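PDB 3K4H: putative transcriptional regulator from Bacillus cytotoxicus NVH 391-98, which probably regulates transcription as a LacI-type DNA-binding repressor whose periplasmic-binding-protein-like sensor region holds a glucose-based sugar. Local coordinates for residues His89-Lys100 and Arg104-Asp112. Sequence-based numbering, arbitrary orientation.
Sequences HEQNFPFVLIGK and RKDEITYVD. With GLC (alpha-D-glucopyranose), chain C.
Leu-97 and Tyr-110 pair in parallel, as do Ile-98 and Val-111, and the axes of strands 95-98 and 110-112 diverge by only 15°. Three backbone hydrogen bonds form the ladder: Leu-97 N to Thr-109 O (3.0 Å), Val-111 N to Leu-97 O (2.8 Å) and Gly-99 N to Val-111 O (2.7 Å). The first lies in the carbonyl plane of Thr-109; in the second the donor is tilted out of that of Leu-97. Strand 72-75 continues the sheet beyond 95-98, and 271-273 continues it beyond 110-112.

The side chains fall on two faces of the sheet, Leu-97 and Tyr-110 on one. Leu-97 CB meets Tyr-110 CB at 3.4 Å, while Ile-108 CG2 reaches Phe-95 CE2 at 3.9 Å. With chi1 at 74°, Tyr-110 CG lies between the backbone N and the carbonyl carbon, and the ring runs beside Lys-100, whose CA makes a CH-pi contact over the ring face, 4.2 Å from the centroid. Lys-100 extends away to a salt bridge with Asp-148. Ile-98 and Val-111 point to the other face, against Ala-254 of helix 247-264.

Polar side chains meet at the outer end. Over one face of the His-89 imidazole lies the Arg-104 guanidinium, its CZ offset toward the ring's rim and the planes 47° apart, hence no flat stack.

At the opposite end the strands present acceptors to the bound glucose: its O3 donates to Ile-98 O (2.6 Å) and its O4 to Asp-112 OD1 (3.0 Å). Gly-99, part of the sugar pocket and without a side chain, brings its CA close to O3. The parallel ladder thus sets both a backbone carbonyl and a carboxylate at the strands' C-terminal ends, each accepting from a different sugar hydroxyl, consistent with ligand sensing in the cleft of a periplasmic-binding-protein-like fold.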
ATOM      1  N   HIS A  89      -3.228 -14.217 -18.557  1.00 48.08           N
ATOM      2  CA  HIS A  89      -3.396 -12.889 -19.146  1.00 49.91           C
ATOM      3  C   HIS A  89      -3.720 -12.962 -20.630  1.00 49.12           C
ATOM      4  O   HIS A  89      -4.641 -12.301 -21.095  1.00 49.01           O
ATOM      5  CB  HIS A  89      -2.181 -11.996 -18.913  1.00 52.45           C
ATOM      6  CG  HIS A  89      -2.259 -10.689 -19.639  1.00 55.99           C
ATOM      7  ND1 HIS A  89      -3.116  -9.676 -19.257  1.00 54.59           N
ATOM      8  CD2 HIS A  89      -1.598 -10.233 -20.733  1.00 54.38           C
ATOM      9  CE1 HIS A  89      -2.976  -8.652 -20.084  1.00 55.83           C
ATOM     10  NE2 HIS A  89      -2.056  -8.961 -20.984  1.00 55.78           N
ATOM     11  N   GLU A  90      -2.972 -13.782 -21.360  1.00 48.75           N
ATOM     12  CA  GLU A  90      -3.250 -14.057 -22.775  1.00 48.52           C
ATOM     13  C   GLU A  90      -4.602 -14.740 -23.097  1.00 48.12           C
ATOM     14  O   GLU A  90      -5.188 -14.477 -24.133  1.00 47.44           O
ATOM     15  CB  GLU A  90      -2.110 -14.881 -23.363  1.00 48.92           C
ATOM     16  CG  GLU A  90      -0.829 -14.101 -23.559  1.00 69.68           C
ATOM     17  CD  GLU A  90      -0.974 -13.014 -24.593  1.00 49.63           C
ATOM     18  OE1 GLU A  90      -0.652 -11.845 -24.269  1.00 69.86           O
ATOM     19  OE2 GLU A  90      -1.425 -13.327 -25.720  1.00 69.90           O
ATOM     20  N   GLN A  91      -5.083 -15.633 -22.235  1.00 48.73           N
ATOM     21  CA  GLN A  91      -6.334 -16.322 -22.518  1.00 49.10           C
ATOM     22  C   GLN A  91      -7.494 -15.478 -22.012  1.00 49.91           C
ATOM     23  O   GLN A  91      -8.663 -15.879 -22.094  1.00 50.03           O
ATOM     24  CB  GLN A  91      -6.359 -17.744 -21.935  1.00 48.77           C
ATOM     25  CG  GLN A  91      -5.327 -18.756 -22.507  1.00 51.36           C
ATOM     26  CD  GLN A  91      -5.157 -18.720 -24.039  1.00 49.12           C
ATOM     27  OE1 GLN A  91      -5.723 -19.537 -24.777  1.00 51.56           O
ATOM     28  NE2 GLN A  91      -4.355 -17.779 -24.514  1.00 51.81           N
ATOM     29  N   ASN A  92      -7.157 -14.293 -21.518  1.00 50.49           N
ATOM     30  CA  ASN A  92      -8.117 -13.413 -20.872  1.00 51.69           C
ATOM     31  C   ASN A  92      -8.946 -14.103 -19.775  1.00 50.70           C
ATOM     32  O   ASN A  92     -10.138 -13.861 -19.660  1.00 51.23           O
ATOM     33  CB  ASN A  92      -9.043 -12.804 -21.920  1.00 53.81           C
ATOM     34  CG  ASN A  92      -9.311 -11.341 -21.676  1.00 72.06           C
ATOM     35  OD1 ASN A  92      -8.928 -10.506 -22.488  1.00 55.70           O
ATOM     36  ND2 ASN A  92      -9.954 -11.016 -20.559  1.00 54.81           N
ATOM     37  N   PHE A  93      -8.312 -14.955 -18.968  1.00 49.29           N
ATOM     38  CA  PHE A  93      -9.006 -15.702 -17.915  1.00 47.55           C
ATOM     39  C   PHE A  93      -9.034 -14.899 -16.626  1.00 46.64           C
ATOM     40  O   PHE A  93      -8.015 -14.295 -16.280  1.00 47.70           O
ATOM     41  CB  PHE A  93      -8.321 -17.049 -17.673  1.00 46.98           C
ATOM     42  CG  PHE A  93      -9.156 -17.998 -16.885  1.00 47.02           C
ATOM     43  CD1 PHE A  93      -8.991 -18.104 -15.500  1.00 47.00           C
ATOM     44  CD2 PHE A  93     -10.142 -18.755 -17.512  1.00 46.66           C
ATOM     45  CE1 PHE A  93      -9.793 -18.965 -14.753  1.00 47.15           C
ATOM     46  CE2 PHE A  93     -10.947 -19.610 -16.792  1.00 46.84           C
ATOM     47  CZ  PHE A  93     -10.779 -19.725 -15.404  1.00 47.08           C
ATOM     48  N   PRO A  94     -10.179 -14.886 -15.899  1.00 44.66           N
ATOM     49  CA  PRO A  94     -10.215 -14.065 -14.680  1.00 43.79           C
ATOM     50  C   PRO A  94      -9.364 -14.641 -13.560  1.00 43.68           C
ATOM     51  O   PRO A  94      -9.547 -15.789 -13.176  1.00 44.64           O
ATOM     52  CB  PRO A  94     -11.702 -14.065 -14.267  1.00 43.67           C
ATOM     53  CG  PRO A  94     -12.414 -14.870 -15.235  1.00 31.55           C
ATOM     54  CD  PRO A  94     -11.427 -15.641 -16.077  1.00 44.17           C
ATOM     55  N   PHE A  95      -8.433 -13.849 -13.037  1.00 42.98           N
ATOM     56  CA  PHE A  95      -7.612 -14.287 -11.920  1.00 41.85           C
ATOM     57  C   PHE A  95      -7.217 -13.155 -10.981  1.00 42.38           C
ATOM     58  O   PHE A  95      -7.305 -11.977 -11.319  1.00 41.43           O
ATOM     59  CB  PHE A  95      -6.360 -14.979 -12.424  1.00 40.71           C
ATOM     60  CG  PHE A  95      -5.314 -14.030 -12.921  1.00 43.11           C
ATOM     61  CD1 PHE A  95      -5.309 -13.614 -14.256  1.00 40.20           C
ATOM     62  CD2 PHE A  95      -4.329 -13.546 -12.056  1.00 40.06           C
ATOM     63  CE1 PHE A  95      -4.353 -12.734 -14.714  1.00 42.34           C
ATOM     64  CE2 PHE A  95      -3.367 -12.670 -12.510  1.00 42.82           C
ATOM     65  CZ  PHE A  95      -3.380 -12.255 -13.847  1.00 40.08           C
ATOM     66  N   VAL A  96      -6.724 -13.541  -9.802  1.00 43.62           N
ATOM     67  CA  VAL A  96      -6.356 -12.585  -8.755  1.00 43.57           C
ATOM     68  C   VAL A  96      -5.061 -13.028  -8.081  1.00 42.88           C
ATOM     69  O   VAL A  96      -4.859 -14.232  -7.872  1.00 43.90           O
ATOM     70  CB  VAL A  96      -7.484 -12.508  -7.698  1.00 43.77           C
ATOM     71  CG1 VAL A  96      -6.927 -12.102  -6.349  1.00 41.56           C
ATOM     72  CG2 VAL A  96      -8.571 -11.552  -8.136  1.00 39.82           C
ATOM     73  N   LEU A  97      -4.198 -12.074  -7.740  1.00 41.50           N
ATOM     74  CA  LEU A  97      -2.960 -12.382  -6.998  1.00 41.58           C
ATOM     75  C   LEU A  97      -3.067 -12.225  -5.480  1.00 41.08           C
ATOM     76  O   LEU A  97      -3.784 -11.335  -4.989  1.00 40.61           O
ATOM     77  CB  LEU A  97      -1.798 -11.507  -7.467  1.00 42.07           C
ATOM     78  CG  LEU A  97      -0.856 -11.902  -8.596  1.00 48.58           C
ATOM     79  CD1 LEU A  97       0.389 -11.062  -8.547  1.00 42.55           C
ATOM     80  CD2 LEU A  97      -0.447 -13.311  -8.408  1.00 43.27           C
ATOM     81  N   ILE A  98      -2.343 -13.070  -4.739  1.00 40.73           N
ATOM     82  CA  ILE A  98      -2.034 -12.774  -3.326  1.00 40.87           C
ATOM     83  C   ILE A  98      -0.549 -12.425  -3.298  1.00 41.33           C
ATOM     84  O   ILE A  98       0.296 -13.306  -3.271  1.00 41.92           O
ATOM     85  CB  ILE A  98      -2.364 -13.961  -2.343  1.00 40.73           C
ATOM     86  CG1 ILE A  98      -3.827 -14.444  -2.484  1.00 28.10           C
ATOM     87  CG2 ILE A  98      -2.010 -13.585  -0.881  1.00 27.94           C
ATOM     88  CD1 ILE A  98      -4.434 -15.038  -1.191  1.00 39.76           C
ATOM     89  N   GLY A  99      -0.235 -11.143  -3.358  1.00 42.56           N
ATOM     90  CA  GLY A  99       1.146 -10.658  -3.552  1.00 44.93           C
ATOM     91  C   GLY A  99       1.224  -9.609  -4.656  1.00 47.91           C
ATOM     92  O   GLY A  99       0.401  -9.598  -5.573  1.00 48.18           O
ATOM     93  N   LYS A 100       2.202  -8.713  -4.566  1.00 50.07           N
ATOM     94  CA  LYS A 100       2.470  -7.728  -5.603  1.00 51.43           C
ATOM     95  C   LYS A 100       2.919  -8.401  -6.902  1.00 53.94           C
ATOM     96  O   LYS A 100       3.714  -9.340  -6.880  1.00 53.51           O
ATOM     97  CB  LYS A 100       3.574  -6.826  -5.127  1.00 51.40           C
ATOM     98  CG  LYS A 100       3.463  -5.406  -5.561  1.00 70.47           C
ATOM     99  CD  LYS A 100       4.486  -4.553  -4.822  1.00 52.89           C
ATOM    100  CE  LYS A 100       5.886  -4.816  -5.325  1.00 70.42           C
ATOM    101  NZ  LYS A 100       6.820  -3.929  -4.615  1.00 54.31           N
ATOM    102  N   ARG A 104       2.767  -4.293 -14.301  1.00 75.57           N
ATOM    103  CA  ARG A 104       1.352  -4.216 -14.692  1.00 75.34           C
ATOM    104  C   ARG A 104       0.411  -4.099 -13.497  1.00 74.33           C
ATOM    105  O   ARG A 104      -0.725  -4.598 -13.547  1.00 74.14           O
ATOM    106  CB  ARG A 104       0.921  -5.438 -15.508  1.00 76.25           C
ATOM    107  CG  ARG A 104       1.633  -5.701 -16.799  1.00 87.64           C
ATOM    108  CD  ARG A 104       1.314  -7.134 -17.171  1.00 78.24           C
ATOM    109  NE  ARG A 104       1.315  -7.385 -18.611  1.00 88.42           N
ATOM    110  CZ  ARG A 104       1.210  -8.598 -19.160  1.00 79.86           C
ATOM    111  NH1 ARG A 104       1.103  -9.684 -18.385  1.00 88.39           N
ATOM    112  NH2 ARG A 104       1.226  -8.726 -20.487  1.00 88.32           N
ATOM    113  N   LYS A 105       0.877  -3.460 -12.424  1.00 73.51           N
ATOM    114  CA  LYS A 105       0.026  -3.184 -11.258  1.00 72.72           C
ATOM    115  C   LYS A 105      -1.350  -2.679 -11.693  1.00 71.32           C
ATOM    116  O   LYS A 105      -2.365  -3.070 -11.126  1.00 71.22           O
ATOM    117  CB  LYS A 105       0.679  -2.164 -10.310  1.00 73.14           C
ATOM    118  CG  LYS A 105       1.330  -2.746  -9.054  1.00 84.52           C
ATOM    119  CD  LYS A 105       2.749  -3.269  -9.298  1.00 73.57           C
ATOM    120  CE  LYS A 105       3.720  -2.179  -9.764  1.00 84.93           C
ATOM    121  NZ  LYS A 105       3.653  -0.903  -8.975  1.00 74.10           N
ATOM    122  N   ASP A 106      -1.360  -1.813 -12.706  1.00 70.34           N
ATOM    123  CA  ASP A 106      -2.589  -1.286 -13.299  1.00 69.12           C
ATOM    124  C   ASP A 106      -3.518  -2.356 -13.878  1.00 67.01           C
ATOM    125  O   ASP A 106      -4.734  -2.212 -13.779  1.00 67.55           O
ATOM    126  CB  ASP A 106      -2.301  -0.177 -14.334  1.00 69.99           C
ATOM    127  CG  ASP A 106      -1.197  -0.547 -15.344  1.00 86.89           C
ATOM    128  OD1 ASP A 106      -1.028   0.197 -16.339  1.00 70.60           O
ATOM    129  OD2 ASP A 106      -0.485  -1.559 -15.157  1.00 70.84           O
ATOM    130  N   GLU A 107      -2.964  -3.425 -14.452  1.00 64.38           N
ATOM    131  CA  GLU A 107      -3.774  -4.452 -15.137  1.00 62.20           C
ATOM    132  C   GLU A 107      -4.263  -5.615 -14.255  1.00 59.43           C
ATOM    133  O   GLU A 107      -5.324  -6.193 -14.512  1.00 59.09           O
ATOM    134  CB  GLU A 107      -3.022  -5.007 -16.357  1.00 62.94           C
ATOM    135  CG  GLU A 107      -3.143  -4.160 -17.615  1.00 85.96           C
ATOM    136  CD  GLU A 107      -1.968  -4.347 -18.574  1.00 64.70           C
ATOM    137  OE1 GLU A 107      -2.157  -5.029 -19.609  1.00 86.36           O
ATOM    138  OE2 GLU A 107      -0.860  -3.816 -18.296  1.00 86.00           O
ATOM    139  N   ILE A 108      -3.482  -5.957 -13.230  1.00 56.96           N
ATOM    140  CA  ILE A 108      -3.750  -7.126 -12.390  1.00 54.43           C
ATOM    141  C   ILE A 108      -4.392  -6.740 -11.062  1.00 52.19           C
ATOM    142  O   ILE A 108      -3.934  -5.789 -10.410  1.00 51.72           O
ATOM    143  CB  ILE A 108      -2.442  -7.875 -12.108  1.00 54.45           C
ATOM    144  CG1 ILE A 108      -1.774  -8.281 -13.421  1.00 50.57           C
ATOM    145  CG2 ILE A 108      -2.672  -9.101 -11.201  1.00 50.47           C
ATOM    146  CD1 ILE A 108      -0.249  -8.435 -13.315  1.00 54.45           C
ATOM    147  N   THR A 109      -5.343  -7.519 -10.588  1.00 50.40           N
ATOM    148  CA  THR A 109      -5.922  -7.272  -9.279  1.00 49.29           C
ATOM    149  C   THR A 109      -5.291  -8.147  -8.236  1.00 48.21           C
ATOM    150  O   THR A 109      -5.248  -9.316  -8.379  1.00 48.20           O
ATOM    151  CB  THR A 109      -7.351  -7.617  -9.270  1.00 49.22           C
ATOM    152  OG1 THR A 109      -7.942  -7.077 -10.434  1.00 60.33           O
ATOM    153  CG2 THR A 109      -7.986  -7.014  -8.115  1.00 58.74           C
ATOM    154  N   TYR A 110      -4.789  -7.562  -7.179  1.00 47.09           N
ATOM    155  CA  TYR A 110      -4.070  -8.311  -6.215  1.00 46.39           C
ATOM    156  C   TYR A 110      -4.329  -7.910  -4.797  1.00 44.70           C
ATOM    157  O   TYR A 110      -4.777  -6.856  -4.563  1.00 43.01           O
ATOM    158  CB  TYR A 110      -2.608  -8.280  -6.564  1.00 46.58           C
ATOM    159  CG  TYR A 110      -1.928  -7.008  -6.288  1.00 55.37           C
ATOM    160  CD1 TYR A 110      -1.472  -6.728  -5.051  1.00 46.77           C
ATOM    161  CD2 TYR A 110      -1.697  -6.104  -7.274  1.00 47.22           C
ATOM    162  CE1 TYR A 110      -0.844  -5.599  -4.795  1.00 55.55           C
ATOM    163  CE2 TYR A 110      -1.069  -4.958  -7.021  1.00 56.06           C
ATOM    164  CZ  TYR A 110      -0.643  -4.707  -5.776  1.00 47.70           C
ATOM    165  OH  TYR A 110       0.004  -3.547  -5.499  1.00 56.57           O
ATOM    166  N   VAL A 111      -4.081  -8.813  -3.866  1.00 44.25           N
ATOM    167  CA  VAL A 111      -4.220  -8.597  -2.444  1.00 43.66           C
ATOM    168  C   VAL A 111      -2.873  -8.760  -1.786  1.00 44.78           C
ATOM    169  O   VAL A 111      -2.153  -9.615  -2.139  1.00 45.67           O
ATOM    170  CB  VAL A 111      -5.140  -9.582  -1.859  1.00 42.85           C
ATOM    171  CG1 VAL A 111      -5.379  -9.259  -0.501  1.00 32.03           C
ATOM    172  CG2 VAL A 111      -6.373  -9.546  -2.557  1.00 32.62           C
ATOM    173  N   ASP A 112      -2.485  -7.872  -0.904  1.00 44.99           N
ATOM    174  CA  ASP A 112      -1.162  -7.940  -0.345  1.00 45.51           C
ATOM    175  C   ASP A 112      -1.089  -7.234   0.950  1.00 44.75           C
ATOM    176  O   ASP A 112      -2.000  -6.621   1.316  1.00 45.73           O
ATOM    177  CB  ASP A 112      -0.187  -7.339  -1.311  1.00 47.05           C
ATOM    178  CG  ASP A 112       1.203  -7.724  -1.044  1.00 57.78           C
ATOM    179  OD1 ASP A 112       1.424  -8.680  -0.341  1.00 47.45           O
ATOM    180  OD2 ASP A 112       2.087  -7.070  -1.549  1.00 48.65           O
TER
HETATM  181  C1  GLC C   2       1.988 -14.860   0.545  0.80 64.38           C
HETATM  182  C2  GLC C   2       1.963 -14.680  -0.958  0.80 67.12           C
HETATM  183  C3  GLC C   2       2.782 -13.438  -1.263  0.80 63.80           C
HETATM  184  C4  GLC C   2       2.197 -12.211  -0.539  0.80 66.70           C
HETATM  185  C5  GLC C   2       2.041 -12.489   0.938  0.80 63.54           C
HETATM  186  C6  GLC C   2       1.308 -11.334   1.576  0.80 66.30           C
HETATM  187  O2  GLC C   2       2.551 -15.812  -1.558  0.80 64.29           O
HETATM  188  O3  GLC C   2       2.862 -13.332  -2.667  0.80 67.39           O
HETATM  189  O4  GLC C   2       3.086 -11.140  -0.537  0.80 62.79           O
HETATM  190  O5  GLC C   2       1.385 -13.731   1.166  0.80 67.28           O
HETATM  191  O6  GLC C   2       2.254 -10.669   2.370  0.80 63.06           O